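Side-chain contacts in enoyl-acyl carrier protein reductase (Uncultured bacterium, PDB 6KIA), which probably uses NADH to reduce the enoyl group carried by acyl carrier protein in bacterial fatty acid synthesis: residues A175-I178 and E184-L187; R177-R182 and S259-K264; S112-K117 and S189-N194; G240-E245 and E362-P367. One frame throughout, in Å; residues are numbered along the deposited sequence.

Interactions 1 and 2 both start from the C-terminal end of helix 169-180, share Arg-177 and Ile-178, and have centres about 9 Å apart. Interaction 3, with its centre about 13 Å from that of interaction 1, lies against both: Ile-178 CD1 packs 3.4 Å from Leu-192 CB, and Leu-187 touches Trp-113. From this outer layer, interaction 2 leads inward to interaction 4, some 13 Å away between centres, where Ser-259 OG lies 2.8 Å from Met-366 O and 259-264 meets 362-367. These two are also the contacts that reach NADH: Tyr-260 of the one, and Gly-240 and Tyr-241 of the other, line its pocket.

Interaction 1: residues A175-I178 and E184-L187; sequences ANRI and ERFL
Arg-177 reaches from its helix to two successive backbone carbonyls of 184-187. Its NE donates to Arg-185 O at 3.1 Å, nearly straight at 164°, and its NH2 donates to Phe-186 O at 3.0 Å, more bent. Both donors stand above the planes of the carbonyls they meet, while Arg-185 O itself lies in the plane of the guanidinium. A turn about the CG-CD bond (chi3 62°) in an otherwise extended chain brings NE and NH2 round to this pair of oxygens. The planar group is held between two side chains: Leu-187 lies over one face, and Arg-185 NH2 comes across the other, 3.5 Å from Arg-177 CD. The two guanidinium planes are 43° apart, and their like charges are likely to cost some stability, offset by the carbonyls that Arg-177 grips. Further in, Leu-187 CD2 packs on Ile-178 CG1 at 4.1 Å. Leu-187 O is buried without a hydrogen bond, although Ile-178 CA approaches it in a CA-H...O contact of 3.5 Å. The contact thus folds the loop leading to helix 189-194 back on the last turns of helix 169-180, with Phe-186 turned to Ala-370 and Ala-373 of helix 370-385, and Leu-187 resting on Trp-113.

Interaction 2: residues R177-R182 and S259-K264; sequences RIYKGR and SYTQGK
Tyr-179 and Thr-261 make most of this small, buried contact, their side chains coming from opposite directions. Tyr-179 OH and Thr-261 OG1 are 3.3 Å apart and share a hydrogen bond in which either could be the donor. The methyl CG2 of Thr-261 is almost as close to the phenol oxygen, at 3.4 Å, and lies near the ring plane beside CE1, so the threonine meets the phenol oxygen with both branches, and the ring edge with its methyl. Its chi1 of 61° places OG1 between the backbone N and the carbonyl carbon, which leaves CG2 to lie along the tyrosine edge. Ser-259 adds its carbonyl oxygen at the same edge, 4.4 Å from Tyr-179 CE1, while its OG bonds to Met-366 O. The ring of Tyr-179 also packs edge-to-face with Phe-299. On the other side of the contact, Thr-261 sits inside a type I turn from Tyr-260 to Gly-263, closed by Gly-263 N to Tyr-260 O at 2.9 Å, and Gln-262 is the N-cap of helix 263-278. Tyr-260, just before Thr-261, touches NADH, and the Thr-261 side chain is about 10 Å from the cofactor. The one hydrogen bond between these two segments joins neutral hydroxyls and is rather long, so it probably adds direction more than strength, with little electrostatic pull.

Interaction 3: residues S112-K117 and S189-N194; sequences SWQDDK and SSALLN
The indole of Trp-113 points the CZ3-CH2 edge of its six-membered ring at the helix backbone around Ala-191 and Leu-192. CZ3 comes 3.7 Å from Ala-191 O, and Leu-192 CA sits at the ring edge, 4.0 Å from the same carbon. With chi1 at 70° the indole stands between the backbone N and carbonyl carbon of Trp-113, and chi2 of -92° turns the ring plane roughly perpendicular to the plane of CA, CB and CG. CG of the next residue, Gln-114, lies over the rim of one indole face. From there the glutamine chain runs on extended to bring OE1 to 3.9 Å from Ala-191 CB, the methyl that points at this loop. A water joins the two sides at that point, donating to Gln-114 OE1 at 3.0 Å and to Ala-191 O at 2.6 Å. Leu-192 starts off away from the loop, CG anti to its backbone N (chi1 176°), yet CD1 still reaches 4.2 Å from Trp-113 CZ3. At the far end Lys-117 is linked to Asn-194 O through a second water, weakly on the lysine side. Within the loop, Ser-112 OG donates to Asp-116 OD2 at 2.7 Å, on the syn side but tilted out of the carboxylate plane, and itself accepts from Thr-109 N. The loop between helices 101-105 and 120-146 lies against the short helix 189-194, and Trp-113 fills the junction by also touching Ile-174 of helix 169-180 and Leu-197 of helix 196-219.

Interaction 4: residues G240-E245 and E362-P367; sequences GYHGTE and EAWPMP. With NAI (1,4-dihydronicotinamide adenine dinucleotide), chain D.
Trp-364 reaches across to Tyr-241 and His-242, and its indole can be followed outward atom by atom. CB points toward 240-245, CG is anti to the backbone N (chi1 -170°), and the ring then lies with one face on the imidazole of His-242. CD2 is 3.6 Å from His-242 CD2; the next atom out, CE3, is nearer to it, at 3.3 Å, and also meets NE2. CZ3 continues over the imidazole face, making an offset stack with centroids 4.2 Å apart and planes at 27°. His-242 is held from its other nitrogen, ND1, by Glu-270. Behind the indole, Pro-365 CB sits over the opposite face, following a cis peptide bond. Segment 240-245 leaves strand 234-240 of the mixed, mainly parallel sheet, and in Rossmann-type folds, the clan to which this family belongs, the nucleotide lies at such C-terminal strand ends. Here Gly-240 O approaches NADH C6N to 3.1 Å, and Tyr-241 CB packs 3.5 Å from C5N of the nicotinamide. At the tip of the indole, Trp-364 CH2 meets Tyr-241 O at 3.2 Å, a buried oxygen with no hydrogen-bond partner. Trp-364 CZ2 packs on Tyr-241 CD2 at 4.0 Å. The CA of His-242 stands over the six-membered ring as a CH-pi donor. Returning along the five-membered ring, NE1 bonds to Thr-256 OG1.

Interaction 1: residues A175-I178 and E184-L187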
# COMPACT_ATOMS: atom_id res chain seq x y z
N ALA A 175 18.30 7.63 -2.61
CA ALA A 175 16.96 7.36 -3.12
C ALA A 175 16.65 8.14 -4.39
O ALA A 175 16.01 7.62 -5.30
CB ALA A 175 15.93 7.67 -2.06
N ASN A 176 17.06 9.40 -4.46
CA ASN A 176 16.79 10.20 -5.65
C ASN A 176 17.59 9.66 -6.82
O ASN A 176 17.14 9.72 -7.98
CB ASN A 176 17.13 11.67 -5.43
CG ASN A 176 16.18 12.36 -4.48
OD1 ASN A 176 15.03 11.95 -4.33
ND2 ASN A 176 16.66 13.41 -3.83
N ARG A 177 18.76 9.11 -6.53
CA ARG A 177 19.51 8.47 -7.61
C ARG A 177 18.86 7.15 -8.05
O ARG A 177 18.77 6.86 -9.24
CB ARG A 177 20.96 8.24 -7.18
CG ARG A 177 21.81 9.50 -7.24
CD ARG A 177 23.29 9.19 -7.12
NE ARG A 177 23.77 8.36 -8.23
CZ ARG A 177 24.98 7.83 -8.28
NH1 ARG A 177 25.84 8.04 -7.29
NH2 ARG A 177 25.34 7.08 -9.32
N ILE A 178 18.41 6.36 -7.09
CA ILE A 178 17.83 5.06 -7.42
C ILE A 178 16.49 5.18 -8.14
O ILE A 178 16.21 4.46 -9.11
CB ILE A 178 17.65 4.19 -6.18
CG1 ILE A 178 19.02 3.81 -5.61
CG2 ILE A 178 16.88 2.91 -6.52
CD1 ILE A 178 18.94 3.10 -4.30
N GLU A 184 24.65 9.14 -15.95
CA GLU A 184 25.68 8.98 -14.93
C GLU A 184 25.08 9.07 -13.53
O GLU A 184 25.71 8.63 -12.56
CB GLU A 184 26.77 10.02 -15.10
CG GLU A 184 26.63 11.22 -14.17
CD GLU A 184 27.45 12.41 -14.63
OE1 GLU A 184 28.40 12.21 -15.42
OE2 GLU A 184 27.15 13.54 -14.20
N ARG A 185 23.88 9.62 -13.42
CA ARG A 185 23.23 9.76 -12.13
C ARG A 185 22.41 8.52 -11.77
O ARG A 185 21.90 8.41 -10.65
CB ARG A 185 22.37 11.02 -12.09
CG ARG A 185 22.61 11.86 -10.84
CD ARG A 185 23.99 12.51 -10.89
NE ARG A 185 24.30 13.29 -9.68
CZ ARG A 185 24.97 12.82 -8.63
NH1 ARG A 185 25.20 13.61 -7.59
NH2 ARG A 185 25.41 11.57 -8.63
N PHE A 186 22.33 7.57 -12.69
CA PHE A 186 21.66 6.30 -12.42
C PHE A 186 22.39 5.55 -11.32
O PHE A 186 23.61 5.52 -11.28
CB PHE A 186 21.60 5.41 -13.68
CG PHE A 186 21.14 4.00 -13.39
CD1 PHE A 186 19.80 3.72 -13.14
CD2 PHE A 186 22.04 2.95 -13.35
CE1 PHE A 186 19.37 2.43 -12.87
CE2 PHE A 186 21.62 1.64 -13.07
CZ PHE A 186 20.28 1.39 -12.82
N LEU A 187 21.63 4.95 -10.42
CA LEU A 187 22.18 4.07 -9.39
C LEU A 187 21.28 2.85 -9.29
O LEU A 187 20.08 3.00 -9.11
CB LEU A 187 22.27 4.79 -8.05
CG LEU A 187 22.94 4.05 -6.89
CD1 LEU A 187 24.36 3.64 -7.23
CD2 LEU A 187 22.91 4.95 -5.66

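Interaction 2: residues R177-R182 and S259-K264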
# COMPACT_ATOMS: atom_id res chain seq x y z
N ARG A 177 18.76 9.11 -6.53
CA ARG A 177 19.51 8.47 -7.61
C ARG A 177 18.86 7.15 -8.05
O ARG A 177 18.77 6.86 -9.24
CB ARG A 177 20.96 8.24 -7.18
CG ARG A 177 21.81 9.50 -7.24
CD ARG A 177 23.29 9.19 -7.12
NE ARG A 177 23.77 8.36 -8.23
CZ ARG A 177 24.98 7.83 -8.28
NH1 ARG A 177 25.84 8.04 -7.29
NH2 ARG A 177 25.34 7.08 -9.32
N ILE A 178 18.41 6.36 -7.09
CA ILE A 178 17.83 5.06 -7.42
C ILE A 178 16.49 5.18 -8.14
O ILE A 178 16.21 4.46 -9.11
CB ILE A 178 17.65 4.19 -6.18
CG1 ILE A 178 19.02 3.81 -5.61
CG2 ILE A 178 16.88 2.91 -6.52
CD1 ILE A 178 18.94 3.10 -4.30
N TYR A 179 15.67 6.13 -7.71
CA TYR A 179 14.31 6.20 -8.21
C TYR A 179 14.18 7.17 -9.37
O TYR A 179 13.30 6.99 -10.22
CB TYR A 179 13.35 6.62 -7.08
CG TYR A 179 13.25 5.60 -5.97
CD1 TYR A 179 13.15 4.24 -6.26
CD2 TYR A 179 13.27 5.99 -4.63
CE1 TYR A 179 13.07 3.30 -5.24
CE2 TYR A 179 13.19 5.06 -3.61
CZ TYR A 179 13.09 3.71 -3.93
OH TYR A 179 13.01 2.77 -2.93
N LYS A 180 15.08 8.16 -9.45
CA LYS A 180 14.98 9.19 -10.51
C LYS A 180 16.22 9.34 -11.41
O LYS A 180 16.17 10.07 -12.40
CB LYS A 180 14.69 10.56 -9.88
CG LYS A 180 13.47 10.60 -8.97
CD LYS A 180 13.34 11.97 -8.30
CE LYS A 180 11.98 12.16 -7.65
NZ LYS A 180 11.68 11.14 -6.60
N GLY A 181 17.30 8.63 -11.09
CA GLY A 181 18.57 8.85 -11.77
C GLY A 181 18.68 8.24 -13.15
O GLY A 181 18.32 7.08 -13.37
N ARG A 182 19.16 9.05 -14.09
CA ARG A 182 19.44 8.61 -15.44
C ARG A 182 20.88 8.92 -15.82
O ARG A 182 21.51 9.78 -15.20
CB ARG A 182 18.50 9.31 -16.41
CG ARG A 182 17.12 8.73 -16.47
CD ARG A 182 16.33 9.39 -17.60
NE ARG A 182 15.96 10.75 -17.22
CZ ARG A 182 15.25 11.57 -17.98
NH1 ARG A 182 14.96 12.78 -17.54
NH2 ARG A 182 14.84 11.19 -19.19
N SER A 259 12.11 -0.69 -9.74
CA SER A 259 12.26 -1.85 -8.87
C SER A 259 11.54 -1.60 -7.54
O SER A 259 11.82 -0.63 -6.82
CB SER A 259 13.76 -2.14 -8.68
OG SER A 259 14.01 -3.07 -7.65
N TYR A 260 10.61 -2.49 -7.20
CA TYR A 260 9.79 -2.30 -6.01
C TYR A 260 10.49 -2.84 -4.77
O TYR A 260 10.46 -4.04 -4.49
CB TYR A 260 8.44 -2.96 -6.22
CG TYR A 260 7.46 -2.72 -5.11
CD1 TYR A 260 6.82 -1.50 -4.98
CD2 TYR A 260 7.17 -3.73 -4.21
CE1 TYR A 260 5.91 -1.28 -3.95
CE2 TYR A 260 6.26 -3.52 -3.19
CZ TYR A 260 5.64 -2.30 -3.06
OH TYR A 260 4.74 -2.12 -2.03
N THR A 261 11.11 -1.94 -4.00
CA THR A 261 12.01 -2.32 -2.93
C THR A 261 11.30 -3.01 -1.77
O THR A 261 11.93 -3.73 -1.00
CB THR A 261 12.77 -1.09 -2.43
OG1 THR A 261 11.84 -0.13 -1.91
CG2 THR A 261 13.50 -0.48 -3.59
N GLN A 262 9.99 -2.80 -1.66
CA GLN A 262 9.17 -3.40 -0.60
C GLN A 262 8.71 -4.81 -1.00
O GLN A 262 7.90 -5.44 -0.30
CB GLN A 262 7.95 -2.51 -0.33
CG GLN A 262 8.24 -1.26 0.46
CD GLN A 262 8.25 -1.43 1.97
OE1 GLN A 262 8.05 -2.52 2.52
NE2 GLN A 262 8.50 -0.32 2.67
N GLY A 263 9.20 -5.30 -2.14
CA GLY A 263 8.71 -6.54 -2.72
C GLY A 263 8.86 -7.77 -1.85
O GLY A 263 7.94 -8.57 -1.70
N LYS A 264 10.04 -7.93 -1.28
CA LYS A 264 10.28 -9.03 -0.34
C LYS A 264 9.32 -8.99 0.85
O LYS A 264 8.79 -10.04 1.28
CB LYS A 264 11.74 -9.00 0.14
CG LYS A 264 12.74 -9.39 -0.93
CD LYS A 264 12.59 -10.86 -1.27
CE LYS A 264 13.57 -11.32 -2.34
NZ LYS A 264 13.30 -12.75 -2.70

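Interaction 3: residues S112-K117 and S189-N194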
# COMPACT_ATOMS: atom_id res chain seq x y z
N SER A 112 30.88 7.12 1.37
CA SER A 112 31.24 6.00 2.24
C SER A 112 30.14 4.94 2.36
O SER A 112 30.43 3.80 2.71
CB SER A 112 31.61 6.50 3.64
OG SER A 112 30.48 6.82 4.42
N TRP A 113 28.90 5.30 2.06
CA TRP A 113 27.77 4.46 2.46
C TRP A 113 27.77 3.05 1.84
O TRP A 113 27.31 2.11 2.49
CB TRP A 113 26.44 5.15 2.14
CG TRP A 113 26.11 5.25 0.69
CD1 TRP A 113 26.41 6.28 -0.15
CD2 TRP A 113 25.41 4.28 -0.10
NE1 TRP A 113 25.95 6.01 -1.41
CE2 TRP A 113 25.33 4.79 -1.41
CE3 TRP A 113 24.84 3.03 0.17
CZ2 TRP A 113 24.70 4.10 -2.45
CZ3 TRP A 113 24.23 2.34 -0.86
CH2 TRP A 113 24.16 2.88 -2.15
N GLN A 114 28.28 2.88 0.62
CA GLN A 114 28.19 1.57 -0.03
C GLN A 114 29.12 0.57 0.64
O GLN A 114 28.87 -0.65 0.60
CB GLN A 114 28.55 1.65 -1.52
CG GLN A 114 27.45 2.14 -2.41
CD GLN A 114 27.64 1.73 -3.86
OE1 GLN A 114 27.75 0.55 -4.18
NE2 GLN A 114 27.68 2.71 -4.75
N ASP A 115 30.15 1.09 1.28
CA ASP A 115 31.15 0.24 1.88
C ASP A 115 31.06 0.22 3.41
O ASP A 115 31.71 -0.61 4.05
CB ASP A 115 32.54 0.72 1.46
CG ASP A 115 32.83 0.43 -0.01
OD1 ASP A 115 32.41 -0.63 -0.51
OD2 ASP A 115 33.48 1.28 -0.65
N ASP A 116 30.26 1.12 3.98
CA ASP A 116 30.10 1.17 5.45
C ASP A 116 29.44 -0.10 5.98
O ASP A 116 28.49 -0.61 5.38
CB ASP A 116 29.30 2.40 5.89
CG ASP A 116 30.14 3.67 5.92
OD1 ASP A 116 31.39 3.60 6.01
OD2 ASP A 116 29.54 4.77 5.87
N LYS A 117 29.92 -0.58 7.11
CA LYS A 117 29.41 -1.83 7.67
C LYS A 117 28.76 -1.54 9.01
O LYS A 117 29.20 -0.65 9.73
CB LYS A 117 30.54 -2.85 7.81
CG LYS A 117 31.07 -3.34 6.45
CD LYS A 117 29.98 -3.82 5.52
CE LYS A 117 30.60 -4.18 4.19
NZ LYS A 117 29.67 -4.67 3.16
N SER A 189 19.28 -0.47 -8.06
CA SER A 189 18.65 -0.93 -6.82
C SER A 189 19.57 -1.89 -6.06
O SER A 189 19.63 -1.87 -4.82
CB SER A 189 17.32 -1.62 -7.14
OG SER A 189 17.51 -2.64 -8.12
N SER A 190 20.30 -2.69 -6.82
CA SER A 190 21.24 -3.67 -6.27
C SER A 190 22.33 -3.01 -5.44
O SER A 190 22.78 -3.59 -4.44
CB SER A 190 21.87 -4.48 -7.40
OG SER A 190 20.92 -5.41 -7.90
N ALA A 191 22.77 -1.82 -5.84
CA ALA A 191 23.79 -1.09 -5.09
C ALA A 191 23.30 -0.79 -3.67
O ALA A 191 24.05 -0.92 -2.69
CB ALA A 191 24.18 0.20 -5.82
N LEU A 192 22.05 -0.37 -3.55
CA LEU A 192 21.48 -0.15 -2.23
C LEU A 192 21.32 -1.46 -1.48
O LEU A 192 21.73 -1.58 -0.31
CB LEU A 192 20.11 0.53 -2.33
CG LEU A 192 19.38 0.73 -1.00
CD1 LEU A 192 20.19 1.60 -0.06
CD2 LEU A 192 17.97 1.30 -1.22
N LEU A 193 20.70 -2.44 -2.13
CA LEU A 193 20.31 -3.65 -1.41
C LEU A 193 21.52 -4.49 -0.95
O LEU A 193 21.42 -5.22 0.04
CB LEU A 193 19.36 -4.50 -2.26
CG LEU A 193 17.97 -3.89 -2.53
CD1 LEU A 193 16.95 -4.98 -2.82
CD2 LEU A 193 17.49 -3.02 -1.37
N ASN A 194 22.64 -4.38 -1.65
CA ASN A 194 23.84 -5.13 -1.25
C ASN A 194 24.64 -4.46 -0.13
O ASN A 194 25.48 -5.09 0.52
CB ASN A 194 24.75 -5.37 -2.44
CG ASN A 194 24.13 -6.27 -3.49
OD1 ASN A 194 23.30 -7.12 -3.19
ND2 ASN A 194 24.54 -6.08 -4.75
O HOH W 1 26.51 -1.81 -2.86
O HOH W 2 26.69 -5.64 2.81

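Interaction 4: residues G240-E245 and E362-P367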
# COMPACT_ATOMS: atom_id res chain seq x y z
N GLY A 240 -1.87 -5.31 -0.49
CA GLY A 240 -0.62 -5.82 -0.98
C GLY A 240 -0.26 -5.12 -2.27
O GLY A 240 -1.13 -4.52 -2.90
N TYR A 241 1.02 -5.17 -2.64
CA TYR A 241 1.39 -4.86 -4.03
C TYR A 241 2.26 -6.00 -4.54
O TYR A 241 3.21 -6.39 -3.86
CB TYR A 241 2.14 -3.54 -4.17
CG TYR A 241 2.50 -3.30 -5.62
CD1 TYR A 241 1.51 -3.03 -6.56
CD2 TYR A 241 3.82 -3.39 -6.06
CE1 TYR A 241 1.81 -2.84 -7.89
CE2 TYR A 241 4.14 -3.19 -7.39
CZ TYR A 241 3.13 -2.91 -8.30
OH TYR A 241 3.42 -2.72 -9.65
N HIS A 242 1.89 -6.56 -5.69
CA HIS A 242 2.66 -7.67 -6.27
C HIS A 242 2.47 -7.64 -7.77
O HIS A 242 2.19 -8.67 -8.41
CB HIS A 242 2.20 -9.01 -5.67
CG HIS A 242 3.19 -10.12 -5.86
ND1 HIS A 242 3.21 -11.25 -5.06
CD2 HIS A 242 4.20 -10.28 -6.75
CE1 HIS A 242 4.20 -12.04 -5.44
NE2 HIS A 242 4.81 -11.48 -6.47
N GLY A 243 2.52 -6.43 -8.33
CA GLY A 243 2.23 -6.24 -9.74
C GLY A 243 0.75 -6.31 -10.03
O GLY A 243 -0.05 -6.79 -9.22
N THR A 244 0.37 -5.89 -11.24
CA THR A 244 -1.04 -5.74 -11.59
C THR A 244 -1.29 -6.09 -13.07
O THR A 244 -0.47 -5.77 -13.93
CB THR A 244 -1.49 -4.29 -11.31
OG1 THR A 244 -1.27 -3.98 -9.93
CG2 THR A 244 -2.96 -4.08 -11.69
N GLU A 245 -2.42 -6.75 -13.37
CA GLU A 245 -2.77 -7.00 -14.77
C GLU A 245 -3.42 -5.78 -15.37
O GLU A 245 -4.44 -5.24 -14.85
CB GLU A 245 -3.70 -8.20 -14.92
CG GLU A 245 -3.11 -9.51 -14.45
CD GLU A 245 -4.06 -10.68 -14.62
OE1 GLU A 245 -5.16 -10.63 -14.06
OE2 GLU A 245 -3.70 -11.66 -15.31
N GLU A 362 8.42 -14.54 -11.62
CA GLU A 362 9.14 -15.35 -10.66
C GLU A 362 10.34 -14.57 -10.15
O GLU A 362 10.76 -14.73 -9.01
CB GLU A 362 9.62 -16.66 -11.31
CG GLU A 362 8.91 -17.12 -12.60
CD GLU A 362 7.39 -17.04 -12.58
OE1 GLU A 362 6.78 -17.54 -11.61
OE2 GLU A 362 6.81 -16.49 -13.54
N ALA A 363 10.84 -13.65 -10.97
CA ALA A 363 12.02 -12.87 -10.63
C ALA A 363 11.72 -11.63 -9.79
O ALA A 363 12.63 -10.93 -9.37
CB ALA A 363 12.77 -12.47 -11.91
N TRP A 364 10.44 -11.37 -9.54
CA TRP A 364 9.98 -10.15 -8.86
C TRP A 364 10.41 -10.07 -7.40
O TRP A 364 10.33 -11.06 -6.68
CB TRP A 364 8.46 -10.10 -8.95
CG TRP A 364 7.79 -8.82 -8.51
CD1 TRP A 364 7.51 -7.74 -9.30
CD2 TRP A 364 7.29 -8.50 -7.20
NE1 TRP A 364 6.88 -6.77 -8.56
CE2 TRP A 364 6.73 -7.21 -7.27
CE3 TRP A 364 7.26 -9.18 -5.97
CZ2 TRP A 364 6.15 -6.58 -6.18
CZ3 TRP A 364 6.69 -8.56 -4.87
CH2 TRP A 364 6.13 -7.27 -4.98
N PRO A 365 10.85 -8.88 -6.95
CA PRO A 365 11.11 -7.65 -7.73
C PRO A 365 12.48 -7.67 -8.38
O PRO A 365 13.47 -8.04 -7.74
CB PRO A 365 11.05 -6.54 -6.67
CG PRO A 365 11.43 -7.21 -5.39
CD PRO A 365 11.06 -8.68 -5.51
N MET A 366 12.54 -7.30 -9.65
CA MET A 366 13.82 -7.30 -10.36
C MET A 366 14.65 -6.05 -10.05
O MET A 366 14.11 -5.01 -9.68
CB MET A 366 13.58 -7.43 -11.85
CG MET A 366 12.89 -8.74 -12.24
SD MET A 366 12.40 -8.85 -13.97
CE MET A 366 14.02 -8.90 -14.76
N PRO A 367 15.98 -6.15 -10.19
CA PRO A 367 16.81 -4.94 -10.12
C PRO A 367 16.51 -3.98 -11.29
O PRO A 367 16.15 -4.44 -12.37
CB PRO A 367 18.25 -5.47 -10.22
CG PRO A 367 18.15 -6.94 -9.87
CD PRO A 367 16.79 -7.38 -10.32
PA NAI D . -0.44 6.01 2.74
O1A NAI D . -1.74 6.75 2.77
O2A NAI D . 0.82 6.81 2.98
O5B NAI D . -0.56 4.80 3.76
C5B NAI D . 0.59 4.33 4.43
C4B NAI D . 0.00 3.54 5.65
O4B NAI D . 1.23 2.89 6.33
C3B NAI D . -0.56 4.31 6.51
O3B NAI D . -1.79 3.69 7.09
C2B NAI D . 0.57 4.52 7.70
O2B NAI D . -0.09 4.98 8.93
C1B NAI D . 1.13 3.37 7.79
N9A NAI D . 2.55 3.48 8.18
C8A NAI D . 3.66 3.98 7.60
N7A NAI D . 4.68 3.81 8.44
C5A NAI D . 4.21 3.19 9.54
C6A NAI D . 4.91 2.82 10.68
N6A NAI D . 6.28 2.93 11.08
N1A NAI D . 4.23 2.21 11.67
C2A NAI D . 2.88 1.99 11.55
N3A NAI D . 2.19 2.36 10.41
C4A NAI D . 2.88 2.97 9.41
O3 NAI D . -0.21 5.28 1.27
PN NAI D . -0.94 3.98 0.65
O1N NAI D . -2.42 4.18 0.61
O2N NAI D . -0.30 3.85 -0.73
O5D NAI D . -0.56 2.74 1.57
C5D NAI D . -1.56 1.92 2.16
C4D NAI D . -1.27 0.46 1.76
O4D NAI D . -1.51 0.32 0.47
C3D NAI D . 0.21 0.13 1.93
O3D NAI D . 0.41 -1.08 2.59
C2D NAI D . 0.67 -0.01 0.46
O2D NAI D . 1.92 -0.78 0.42
C1D NAI D . -0.35 -0.57 -0.13
N1N NAI D . -0.34 -0.41 -1.59
C2N NAI D . -0.03 0.79 -2.19
C3N NAI D . 0.02 0.87 -3.59
C7N NAI D . 0.33 2.19 -4.29
O7N NAI D . 0.69 2.21 -5.47
N7N NAI D . 0.18 3.40 -3.57
C4N NAI D . -0.25 -0.23 -4.39
C5N NAI D . -0.61 -1.43 -3.77
C6N NAI D . -0.65 -1.51 -2.37